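Local atomic coordinates of uncharacterized protein Atu1656 (Agrobacterium tumefaciens, PDB entry 2OJH), a protein that is of unknown function but folds as a six-bladed beta-propeller of the TolB family and may mediate protein binding, as propellers often do. Residues Asp89-Ala100 with Tyr132-Gly140; His223-Val234 with Thr273-Gly283. All coordinates share one frame; numbering follows the deposited sequence.

Interaction 1. Residues Asp89-Ala100 with Tyr132-Gly140; sequences DHGISPDGALYA and YWHGWSPDG
The hairpin formed by strands 91-92 and 98-100 packs against strand 132-136, whose axis runs 137° from that of 98-100 at a closest approach of 9.4 Å. Hydrogen bonds do not join the two segments, and two tryptophans carry most of the contact. The Ser93-Pro94 corner lies over one face of the Trp136 indole, in the conformer given here, one of two modelled. Ser93 CB sits 3.5 Å from the centroid of the six-membered ring of Trp136, 9° off the normal. Pro94 CD covers the five-membered ring on the same face. Leu98 CB meets the far end of the indole, 3.6 Å from Trp136 CH2. This conformer is tethered from its own segment: Trp136 NE1 donates to Gly140 O at 2.8 Å, with the oxygen close to the ring plane. Trp133 has CG anti to its backbone N (chi1 -169°), which carries its indole toward the hairpin. Ala100 CB rests on one face, 3.5 Å from the centroid of the five-membered ring of Trp133. The backbone N of Gly135 lies over the opposite face. The benzo end of Trp133 packs on the Gly91 backbone, with Trp133 CZ3 3.4 Å from Gly91 CA. Asp89 CB approaches Trp133 O, which is buried without a polar partner. The carboxylate of Asp89 spans Tyr132 and His134, with Asp89 OD1 3.2 Å from His134 CE1. Both segments carry a Ser-Pro-Asp-Gly type I turn. In the first, Asp95 OD1 accepts from Ala97 N, which makes an Asx turn, and also from Ser93 OG. This is blade-to-blade packing in a beta-propeller with WD40-like (PD40) repeats, the innermost hairpin of one blade against the first strand of the next.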
loop_
_atom_site.group_PDB
_atom_site.type_symbol
_atom_site.label_atom_id
_atom_site.label_comp_id
_atom_site.label_asym_id
_atom_site.label_seq_id
_atom_site.Cartn_x
_atom_site.Cartn_y
_atom_site.Cartn_z
ATOM N N ASP A 89 -1.045 4.862 4.395
ATOM C CA ASP A 89 -1.959 4.385 3.350
ATOM C C ASP A 89 -2.272 5.552 2.452
ATOM O O ASP A 89 -3.063 6.424 2.813
ATOM C CB ASP A 89 -3.240 3.828 3.987
ATOM C CG ASP A 89 -2.983 2.735 5.001
ATOM O OD1 ASP A 89 -2.126 1.833 4.784
ATOM O OD2 ASP A 89 -3.696 2.725 6.031
ATOM N N HIS A 90 -1.631 5.587 1.286
ATOM C CA HIS A 90 -1.679 6.761 0.413
ATOM C C HIS A 90 -1.285 6.315 -0.981
ATOM O O HIS A 90 -0.753 5.244 -1.160
ATOM C CB HIS A 90 -0.743 7.889 0.910
ATOM C CG HIS A 90 0.648 7.431 1.278
ATOM N ND1 HIS A 90 1.617 7.157 0.334
ATOM C CD2 HIS A 90 1.237 7.236 2.484
ATOM C CE1 HIS A 90 2.729 6.780 0.940
ATOM N NE2 HIS A 90 2.528 6.828 2.248
ATOM N N GLY A 91 -1.503 7.132 -1.992
ATOM C CA GLY A 91 -1.174 6.657 -3.321
ATOM C C GLY A 91 -1.263 7.790 -4.299
ATOM O O GLY A 91 -1.575 8.920 -3.904
ATOM N N ILE A 92 -0.941 7.484 -5.550
ATOM C CA ILE A 92 -0.841 8.493 -6.623
ATOM C C ILE A 92 -1.725 8.005 -7.775
ATOM O O ILE A 92 -1.776 6.776 -8.065
ATOM C CB ILE A 92 0.625 8.661 -7.090
ATOM C CG1 ILE A 92 1.589 8.945 -5.915
ATOM C CG2 ILE A 92 0.753 9.768 -8.119
ATOM C CD1 ILE A 92 3.073 8.986 -6.370
ATOM N N SER A 93 -2.482 8.910 -8.372
ATOM C CA SER A 93 -3.416 8.555 -9.431
ATOM C C SER A 93 -2.623 8.180 -10.675
ATOM O O SER A 93 -1.501 8.656 -10.857
ATOM C CB SER A 93 -4.331 9.743 -9.755
ATOM O OG SER A 93 -3.536 10.790 -10.254
ATOM N N PRO A 94 -3.204 7.342 -11.557
ATOM C CA PRO A 94 -2.444 6.849 -12.709
ATOM C C PRO A 94 -1.933 7.987 -13.588
ATOM O O PRO A 94 -0.836 7.895 -14.166
ATOM C CB PRO A 94 -3.476 5.997 -13.463
ATOM C CG PRO A 94 -4.435 5.523 -12.391
ATOM C CD PRO A 94 -4.569 6.785 -11.526
ATOM N N ASP A 95 -2.691 9.065 -13.669
ATOM C CA ASP A 95 -2.246 10.184 -14.504
ATOM C C ASP A 95 -1.259 11.087 -13.760
ATOM O O ASP A 95 -0.742 12.054 -14.318
ATOM C CB ASP A 95 -3.439 10.956 -15.086
ATOM C CG ASP A 95 -4.148 11.843 -14.063
ATOM O OD1 ASP A 95 -3.933 11.689 -12.860
ATOM O OD2 ASP A 95 -4.937 12.725 -14.488
ATOM N N GLY A 96 -1.000 10.761 -12.498
ATOM C CA GLY A 96 -0.029 11.497 -11.700
ATOM C C GLY A 96 -0.455 12.840 -11.127
ATOM O O GLY A 96 0.343 13.464 -10.403
ATOM N N ALA A 97 -1.691 13.289 -11.424
ATOM C CA ALA A 97 -2.159 14.606 -10.981
ATOM C C ALA A 97 -2.736 14.682 -9.564
ATOM O O ALA A 97 -2.931 15.787 -9.052
ATOM C CB ALA A 97 -3.169 15.205 -12.002
ATOM N N LEU A 98 -3.025 13.532 -8.944
ATOM C CA LEU A 98 -3.642 13.512 -7.616
ATOM C C LEU A 98 -2.953 12.578 -6.665
ATOM O O LEU A 98 -2.464 11.525 -7.075
ATOM C CB LEU A 98 -5.115 13.073 -7.684
ATOM C CG LEU A 98 -6.112 13.973 -8.424
ATOM C CD1 LEU A 98 -7.470 13.327 -8.437
ATOM C CD2 LEU A 98 -6.215 15.424 -7.870
ATOM N N TYR A 99 -2.965 12.970 -5.391
ATOM C CA TYR A 99 -2.595 12.100 -4.288
ATOM C C TYR A 99 -3.838 11.727 -3.488
ATOM O O TYR A 99 -4.768 12.515 -3.345
ATOM C CB TYR A 99 -1.610 12.813 -3.350
ATOM C CG TYR A 99 -0.228 13.102 -3.895
ATOM C CD1 TYR A 99 0.250 12.483 -5.056
ATOM C CD2 TYR A 99 0.627 13.963 -3.212
ATOM C CE1 TYR A 99 1.544 12.758 -5.549
ATOM C CE2 TYR A 99 1.917 14.251 -3.693
ATOM C CZ TYR A 99 2.370 13.636 -4.855
ATOM O OH TYR A 99 3.640 13.911 -5.317
ATOM N N ALA A 100 -3.846 10.517 -2.960
ATOM C CA ALA A 100 -4.845 10.124 -2.001
ATOM C C ALA A 100 -4.123 9.862 -0.686
ATOM O O ALA A 100 -3.060 9.181 -0.668
ATOM C CB ALA A 100 -5.565 8.889 -2.485
ATOM N N TYR A 132 -9.128 3.416 5.249
ATOM C CA TYR A 132 -7.680 3.406 4.963
ATOM C C TYR A 132 -7.431 3.223 3.458
ATOM O O TYR A 132 -7.709 2.171 2.908
ATOM C CB TYR A 132 -7.001 2.297 5.766
ATOM C CG TYR A 132 -7.257 2.437 7.248
ATOM C CD1 TYR A 132 -6.407 3.216 8.056
ATOM C CD2 TYR A 132 -8.354 1.812 7.847
ATOM C CE1 TYR A 132 -6.635 3.340 9.430
ATOM C CE2 TYR A 132 -8.604 1.966 9.188
ATOM C CZ TYR A 132 -7.735 2.726 9.975
ATOM O OH TYR A 132 -7.988 2.845 11.322
ATOM N N TRP A 133 -6.945 4.265 2.791
ATOM C CA TRP A 133 -6.750 4.230 1.334
ATOM C C TRP A 133 -5.693 3.182 0.899
ATOM O O TRP A 133 -4.591 3.133 1.468
ATOM C CB TRP A 133 -6.357 5.605 0.833
ATOM C CG TRP A 133 -6.431 5.638 -0.670
ATOM C CD1 TRP A 133 -7.478 6.063 -1.432
ATOM C CD2 TRP A 133 -5.437 5.142 -1.588
ATOM N NE1 TRP A 133 -7.177 5.914 -2.774
ATOM C CE2 TRP A 133 -5.930 5.347 -2.886
ATOM C CE3 TRP A 133 -4.160 4.617 -1.438
ATOM C CZ2 TRP A 133 -5.202 4.979 -4.021
ATOM C CZ3 TRP A 133 -3.447 4.226 -2.572
ATOM C CH2 TRP A 133 -3.966 4.421 -3.838
ATOM N N HIS A 134 -6.000 2.388 -0.132
ATOM C CA HIS A 134 -5.119 1.265 -0.486
ATOM C C HIS A 134 -4.842 0.995 -1.979
ATOM O O HIS A 134 -3.824 0.369 -2.284
ATOM C CB HIS A 134 -5.532 -0.004 0.222
ATOM C CG HIS A 134 -4.911 -0.163 1.580
ATOM N ND1 HIS A 134 -3.587 -0.521 1.763
ATOM C CD2 HIS A 134 -5.441 -0.020 2.821
ATOM C CE1 HIS A 134 -3.329 -0.574 3.061
ATOM N NE2 HIS A 134 -4.432 -0.263 3.723
ATOM N N GLY A 135 -5.656 1.508 -2.904
ATOM C CA GLY A 135 -5.352 1.330 -4.351
ATOM C C GLY A 135 -6.207 2.202 -5.263
ATOM O O GLY A 135 -7.387 2.443 -4.954
ATOM N N TRP A 136 -5.629 2.677 -6.370
ATOM C CA TRP A 136 -6.364 3.448 -7.374
ATOM C C TRP A 136 -6.703 2.551 -8.563
ATOM O O TRP A 136 -5.844 1.816 -9.042
ATOM C CB TRP A 136 -5.532 4.635 -7.875
ATOM C CG TRP A 136 -6.313 5.900 -8.127
ATOM C CD1 TRP A 136 -7.350 6.075 -8.992
ATOM C CD2 TRP A 136 -6.090 7.169 -7.503
ATOM N NE1 TRP A 136 -7.800 7.380 -8.938
ATOM C CE2 TRP A 136 -7.041 8.068 -8.025
ATOM C CE3 TRP A 136 -5.179 7.630 -6.542
ATOM C CZ2 TRP A 136 -7.098 9.405 -7.625
ATOM C CZ3 TRP A 136 -5.234 8.962 -6.144
ATOM C CH2 TRP A 136 -6.189 9.831 -6.681
ATOM N N SER A 137 -7.939 2.638 -9.063
ATOM C CA SER A 137 -8.357 1.830 -10.213
ATOM C C SER A 137 -7.500 2.202 -11.430
ATOM O O SER A 137 -7.137 3.381 -11.605
ATOM C CB SER A 137 -9.856 1.984 -10.500
ATOM O OG SER A 137 -10.140 3.226 -11.087
ATOM N N PRO A 138 -7.136 1.204 -12.266
ATOM C CA PRO A 138 -6.356 1.488 -13.468
ATOM C C PRO A 138 -6.912 2.641 -14.314
ATOM O O PRO A 138 -6.133 3.431 -14.851
ATOM C CB PRO A 138 -6.417 0.163 -14.232
ATOM C CG PRO A 138 -6.460 -0.849 -13.121
ATOM C CD PRO A 138 -7.399 -0.237 -12.131
ATOM N N ASP A 139 -8.235 2.757 -14.430
ATOM C CA ASP A 139 -8.813 3.851 -15.218
ATOM C C ASP A 139 -8.880 5.193 -14.465
ATOM O O ASP A 139 -9.417 6.168 -14.988
ATOM C CB ASP A 139 -10.187 3.464 -15.812
ATOM C CG ASP A 139 -11.288 3.251 -14.751
ATOM O OD1 ASP A 139 -11.070 3.458 -13.537
ATOM O OD2 ASP A 139 -12.412 2.861 -15.143
ATOM N N GLY A 140 -8.374 5.207 -13.230
ATOM C CA GLY A 140 -8.342 6.403 -12.385
ATOM C C GLY A 140 -9.658 6.884 -11.780
ATOM O O GLY A 140 -9.666 7.839 -10.998
#

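Interaction 2. Residues His223-Val234 with Thr273-Gly283; sequences HPSPSGDKVVFV and TMNSPNWSPDG
His223 and Trp279 make the two strong hydrogen bonds between these segments. His223 NE2 donates to Met274 O at 2.8 Å, nearly in the plane of the imidazole. Trp279 NE1 donates to His223 O, also at 2.8 Å, from above the carbonyl plane. Val232 N reaches that oxygen from the opposite face, so two bonds grip it. Asp179 takes the other imidazole nitrogen, ND1, which should fix the ring's rotation. A weak bond runs from Ser225 OG to Gly283 O at 3.2 Å.

Ring-face contacts come next. Ser225 CA lies 3.5 Å from the centroid of the Trp279 five-membered ring, 8° off its normal. Pro277 CA covers a face of the His223 ring.

Apolar contacts complete the fit. Pro226 CD presses on Trp279 CB at 3.3 Å. Val232 CG1 touches the indole, while its CG2 and Val234 CG2 meet the selenomethionine Met274. The bend at chi3 (58°) sets Met274 CE 4.2 Å from Val232 CG2.

The pairing of a Ser-Pro-Ser-Gly turn with a Ser-Pro-Asp-Gly turn, beside a tryptophan, is an interface between neighbouring blades of the propeller.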
loop_
_atom_site.group_PDB
_atom_site.type_symbol
_atom_site.label_atom_id
_atom_site.label_comp_id
_atom_site.label_asym_id
_atom_site.label_seq_id
_atom_site.Cartn_x
_atom_site.Cartn_y
_atom_site.Cartn_z
ATOM N N HIS A 223 0.559 -6.231 -3.609
ATOM C CA HIS A 223 0.579 -5.292 -4.705
ATOM C C HIS A 223 0.825 -6.006 -6.035
ATOM O O HIS A 223 1.926 -6.469 -6.293
ATOM C CB HIS A 223 1.611 -4.180 -4.432
ATOM C CG HIS A 223 1.432 -3.524 -3.097
ATOM N ND1 HIS A 223 0.311 -2.788 -2.783
ATOM C CD2 HIS A 223 2.205 -3.527 -1.983
ATOM C CE1 HIS A 223 0.421 -2.327 -1.550
ATOM N NE2 HIS A 223 1.567 -2.749 -1.045
ATOM N N PRO A 224 -0.228 -6.140 -6.853
ATOM C CA PRO A 224 -0.070 -6.567 -8.235
ATOM C C PRO A 224 0.799 -5.596 -9.068
ATOM O O PRO A 224 0.609 -4.369 -9.022
ATOM C CB PRO A 224 -1.500 -6.612 -8.764
ATOM C CG PRO A 224 -2.376 -6.704 -7.574
ATOM C CD PRO A 224 -1.644 -5.955 -6.481
ATOM N N SER A 225 1.749 -6.164 -9.799
ATOM C CA SER A 225 2.625 -5.386 -10.683
ATOM C C SER A 225 1.813 -4.787 -11.837
ATOM O O SER A 225 0.922 -5.459 -12.376
ATOM C CB SER A 225 3.716 -6.306 -11.242
ATOM O OG SER A 225 4.441 -5.696 -12.296
ATOM N N PRO A 226 2.114 -3.538 -12.237
ATOM C CA PRO A 226 1.435 -2.996 -13.429
ATOM C C PRO A 226 1.643 -3.816 -14.713
ATOM O O PRO A 226 0.902 -3.631 -15.703
ATOM C CB PRO A 226 2.031 -1.601 -13.594
ATOM C CG PRO A 226 3.130 -1.485 -12.627
ATOM C CD PRO A 226 3.051 -2.573 -11.630
ATOM N N SER A 227 2.614 -4.724 -14.704
ATOM C CA SER A 227 2.907 -5.503 -15.886
ATOM C C SER A 227 2.049 -6.761 -15.960
ATOM O O SER A 227 2.068 -7.487 -16.967
ATOM C CB SER A 227 4.396 -5.808 -15.957
ATOM O OG SER A 227 5.121 -4.604 -16.157
ATOM N N GLY A 228 1.308 -7.016 -14.884
ATOM C CA GLY A 228 0.277 -8.046 -14.866
ATOM C C GLY A 228 0.723 -9.473 -14.733
ATOM O O GLY A 228 -0.067 -10.387 -15.003
ATOM N N ASP A 229 1.957 -9.694 -14.295
ATOM C CA ASP A 229 2.447 -11.073 -14.157
ATOM C C ASP A 229 2.733 -11.498 -12.707
ATOM O O ASP A 229 2.825 -12.690 -12.418
ATOM C CB ASP A 229 3.692 -11.348 -15.049
ATOM C CG ASP A 229 4.890 -10.425 -14.730
ATOM O OD1 ASP A 229 4.678 -9.271 -14.321
ATOM O OD2 ASP A 229 6.050 -10.873 -14.901
ATOM N N LYS A 230 2.890 -10.523 -11.811
ATOM C CA LYS A 230 3.429 -10.795 -10.472
ATOM C C LYS A 230 2.725 -9.985 -9.403
ATOM O O LYS A 230 2.209 -8.879 -9.646
ATOM C CB LYS A 230 4.941 -10.463 -10.411
ATOM C CG LYS A 230 5.891 -11.336 -11.259
ATOM C CD LYS A 230 5.934 -12.765 -10.753
ATOM C CE LYS A 230 6.958 -13.598 -11.534
ATOM N NZ LYS A 230 6.838 -15.075 -11.284
ATOM N N VAL A 231 2.732 -10.551 -8.203
ATOM C CA VAL A 231 2.280 -9.872 -6.993
ATOM C C VAL A 231 3.412 -9.954 -5.963
ATOM O O VAL A 231 3.914 -11.062 -5.671
ATOM C CB VAL A 231 1.015 -10.602 -6.407
ATOM C CG1 VAL A 231 0.627 -10.039 -5.029
ATOM C CG2 VAL A 231 -0.172 -10.523 -7.410
ATOM N N VAL A 232 3.759 -8.803 -5.379
ATOM C CA VAL A 232 4.729 -8.743 -4.268
ATOM C C VAL A 232 3.936 -8.574 -2.954
ATOM O O VAL A 232 2.856 -7.969 -2.937
ATOM C CB VAL A 232 5.775 -7.572 -4.488
ATOM C CG1 VAL A 232 5.113 -6.224 -4.373
ATOM C CG2 VAL A 232 6.951 -7.662 -3.517
ATOM N N PHE A 233 4.457 -9.104 -1.854
ATOM C CA PHE A 233 3.745 -9.047 -0.588
ATOM C C PHE A 233 4.737 -9.407 0.511
ATOM O O PHE A 233 5.874 -9.776 0.212
ATOM C CB PHE A 233 2.482 -9.947 -0.580
ATOM C CG PHE A 233 2.766 -11.437 -0.694
ATOM C CD1 PHE A 233 2.978 -12.010 -1.932
ATOM C CD2 PHE A 233 2.735 -12.260 0.426
ATOM C CE1 PHE A 233 3.211 -13.388 -2.050
ATOM C CE2 PHE A 233 2.999 -13.645 0.316
ATOM C CZ PHE A 233 3.234 -14.187 -0.912
ATOM N N VAL A 234 4.341 -9.209 1.766
ATOM C CA VAL A 234 5.190 -9.548 2.912
ATOM C C VAL A 234 4.588 -10.738 3.660
ATOM O O VAL A 234 3.382 -10.772 3.861
ATOM C CB VAL A 234 5.268 -8.383 3.884
ATOM C CG1 VAL A 234 5.983 -8.775 5.181
ATOM C CG2 VAL A 234 5.969 -7.172 3.236
ATOM N N THR A 273 7.187 -1.137 5.579
ATOM C CA THR A 273 7.985 -1.702 4.488
ATOM C C THR A 273 7.317 -1.424 3.126
ATOM O O THR A 273 7.968 -0.931 2.192
ATOM C CB THR A 273 8.262 -3.223 4.734
ATOM O OG1 THR A 273 9.124 -3.336 5.862
ATOM C CG2 THR A 273 8.946 -3.892 3.550
HETATM N N MSE A 274 6.021 -1.730 2.999
HETATM C CA MSE A 274 5.327 -1.526 1.721
HETATM C C MSE A 274 3.805 -1.426 1.890
HETATM O O MSE A 274 3.060 -2.121 1.185
HETATM C CB MSE A 274 5.683 -2.627 0.680
HETATM C CG MSE A 274 5.277 -4.002 1.079
HETATM SE SE MSE A 274 5.696 -5.338 -0.307
HETATM C CE MSE A 274 7.654 -5.009 -0.393
ATOM N N ASN A 275 3.311 -0.568 2.794
ATOM C CA ASN A 275 1.847 -0.607 3.013
ATOM C C ASN A 275 1.067 -0.284 1.760
ATOM O O ASN A 275 -0.019 -0.839 1.529
ATOM C CB ASN A 275 1.383 0.349 4.127
ATOM C CG ASN A 275 1.977 0.009 5.431
ATOM O OD1 ASN A 275 3.141 0.329 5.681
ATOM N ND2 ASN A 275 1.207 -0.676 6.279
ATOM N N SER A 276 1.601 0.641 0.976
ATOM C CA SER A 276 0.868 1.232 -0.134
ATOM C C SER A 276 1.430 0.765 -1.498
ATOM O O SER A 276 2.550 0.225 -1.549
ATOM C CB SER A 276 0.937 2.748 -0.033
ATOM O OG SER A 276 0.114 3.196 1.032
ATOM N N PRO A 277 0.660 0.951 -2.591
ATOM C CA PRO A 277 1.103 0.459 -3.907
ATOM C C PRO A 277 2.504 0.940 -4.259
ATOM O O PRO A 277 2.749 2.156 -4.311
ATOM C CB PRO A 277 0.058 0.997 -4.871
ATOM C CG PRO A 277 -1.180 1.200 -4.053
ATOM C CD PRO A 277 -0.681 1.575 -2.653
ATOM N N ASN A 278 3.441 -0.002 -4.433
ATOM C CA ASN A 278 4.873 0.383 -4.515
ATOM C C ASN A 278 5.665 0.113 -5.832
ATOM O O ASN A 278 6.900 0.187 -5.847
ATOM C CB ASN A 278 5.593 -0.289 -3.362
ATOM C CG ASN A 278 5.463 -1.782 -3.413
ATOM O OD1 ASN A 278 4.491 -2.308 -3.971
ATOM N ND2 ASN A 278 6.452 -2.481 -2.877
ATOM N N TRP A 279 4.976 -0.213 -6.927
ATOM C CA TRP A 279 5.662 -0.645 -8.147
ATOM C C TRP A 279 6.024 0.564 -8.960
ATOM O O TRP A 279 5.236 1.538 -9.055
ATOM C CB TRP A 279 4.754 -1.555 -9.000
ATOM C CG TRP A 279 4.601 -2.970 -8.469
ATOM C CD1 TRP A 279 3.630 -3.450 -7.641
ATOM C CD2 TRP A 279 5.491 -4.058 -8.725
ATOM N NE1 TRP A 279 3.854 -4.799 -7.376
ATOM C CE2 TRP A 279 4.980 -5.191 -8.058
ATOM C CE3 TRP A 279 6.652 -4.192 -9.497
ATOM C CZ2 TRP A 279 5.631 -6.432 -8.104
ATOM C CZ3 TRP A 279 7.284 -5.429 -9.558
ATOM C CH2 TRP A 279 6.781 -6.519 -8.862
ATOM N N SER A 280 7.204 0.505 -9.568
ATOM C CA SER A 280 7.540 1.378 -10.698
ATOM C C SER A 280 6.482 1.207 -11.796
ATOM O O SER A 280 5.912 0.115 -11.960
ATOM C CB SER A 280 8.893 0.942 -11.251
ATOM O OG SER A 280 9.155 1.608 -12.458
ATOM N N PRO A 281 6.228 2.273 -12.574
ATOM C CA PRO A 281 5.247 2.150 -13.647
ATOM C C PRO A 281 5.659 1.119 -14.693
ATOM O O PRO A 281 4.795 0.602 -15.396
ATOM C CB PRO A 281 5.203 3.560 -14.250
ATOM C CG PRO A 281 6.465 4.193 -13.863
ATOM C CD PRO A 281 6.825 3.622 -12.520
ATOM N N ASP A 282 6.955 0.812 -14.798
ATOM C CA ASP A 282 7.430 -0.213 -15.739
ATOM C C ASP A 282 7.212 -1.658 -15.274
ATOM O O ASP A 282 7.464 -2.587 -16.037
ATOM C CB ASP A 282 8.907 0.004 -16.120
ATOM C CG ASP A 282 9.892 -0.229 -14.947
ATOM O OD1 ASP A 282 9.590 -0.956 -13.955
ATOM O OD2 ASP A 282 11.022 0.312 -15.042
ATOM N N GLY A 283 6.796 -1.849 -14.025
ATOM C CA GLY A 283 6.515 -3.203 -13.516
ATOM C C GLY A 283 7.722 -4.118 -13.316
ATOM O O GLY A 283 7.555 -5.315 -13.038
HETATM O O HOH W 1 7.469 -5.245 -16.719
HETATM O O HOH W 2 4.310 -2.293 -17.137
#

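In the fold
After strands 22-28 and 33-40 the chain builds the blade of strands 45-49 to 76-77. It then enters the blade that starts with strand 91-92. Interaction 1 closes a loop through the rest of that blade, joining its inner hairpin to strand 131-136 of the next. The blade starting with strand 175-180 follows. Interaction 2 then closes a second loop that holds the end of strand 230-237 and strands 247-255 and 262-267, and ties that blade to the segment before strand 285-291. The two loops follow in series and neither nest nor cross. Yet the contacts meet in space, with centres about 13 Å apart: His90 N probably bonds Ser276 OG, and Pro277 packs on His134 O.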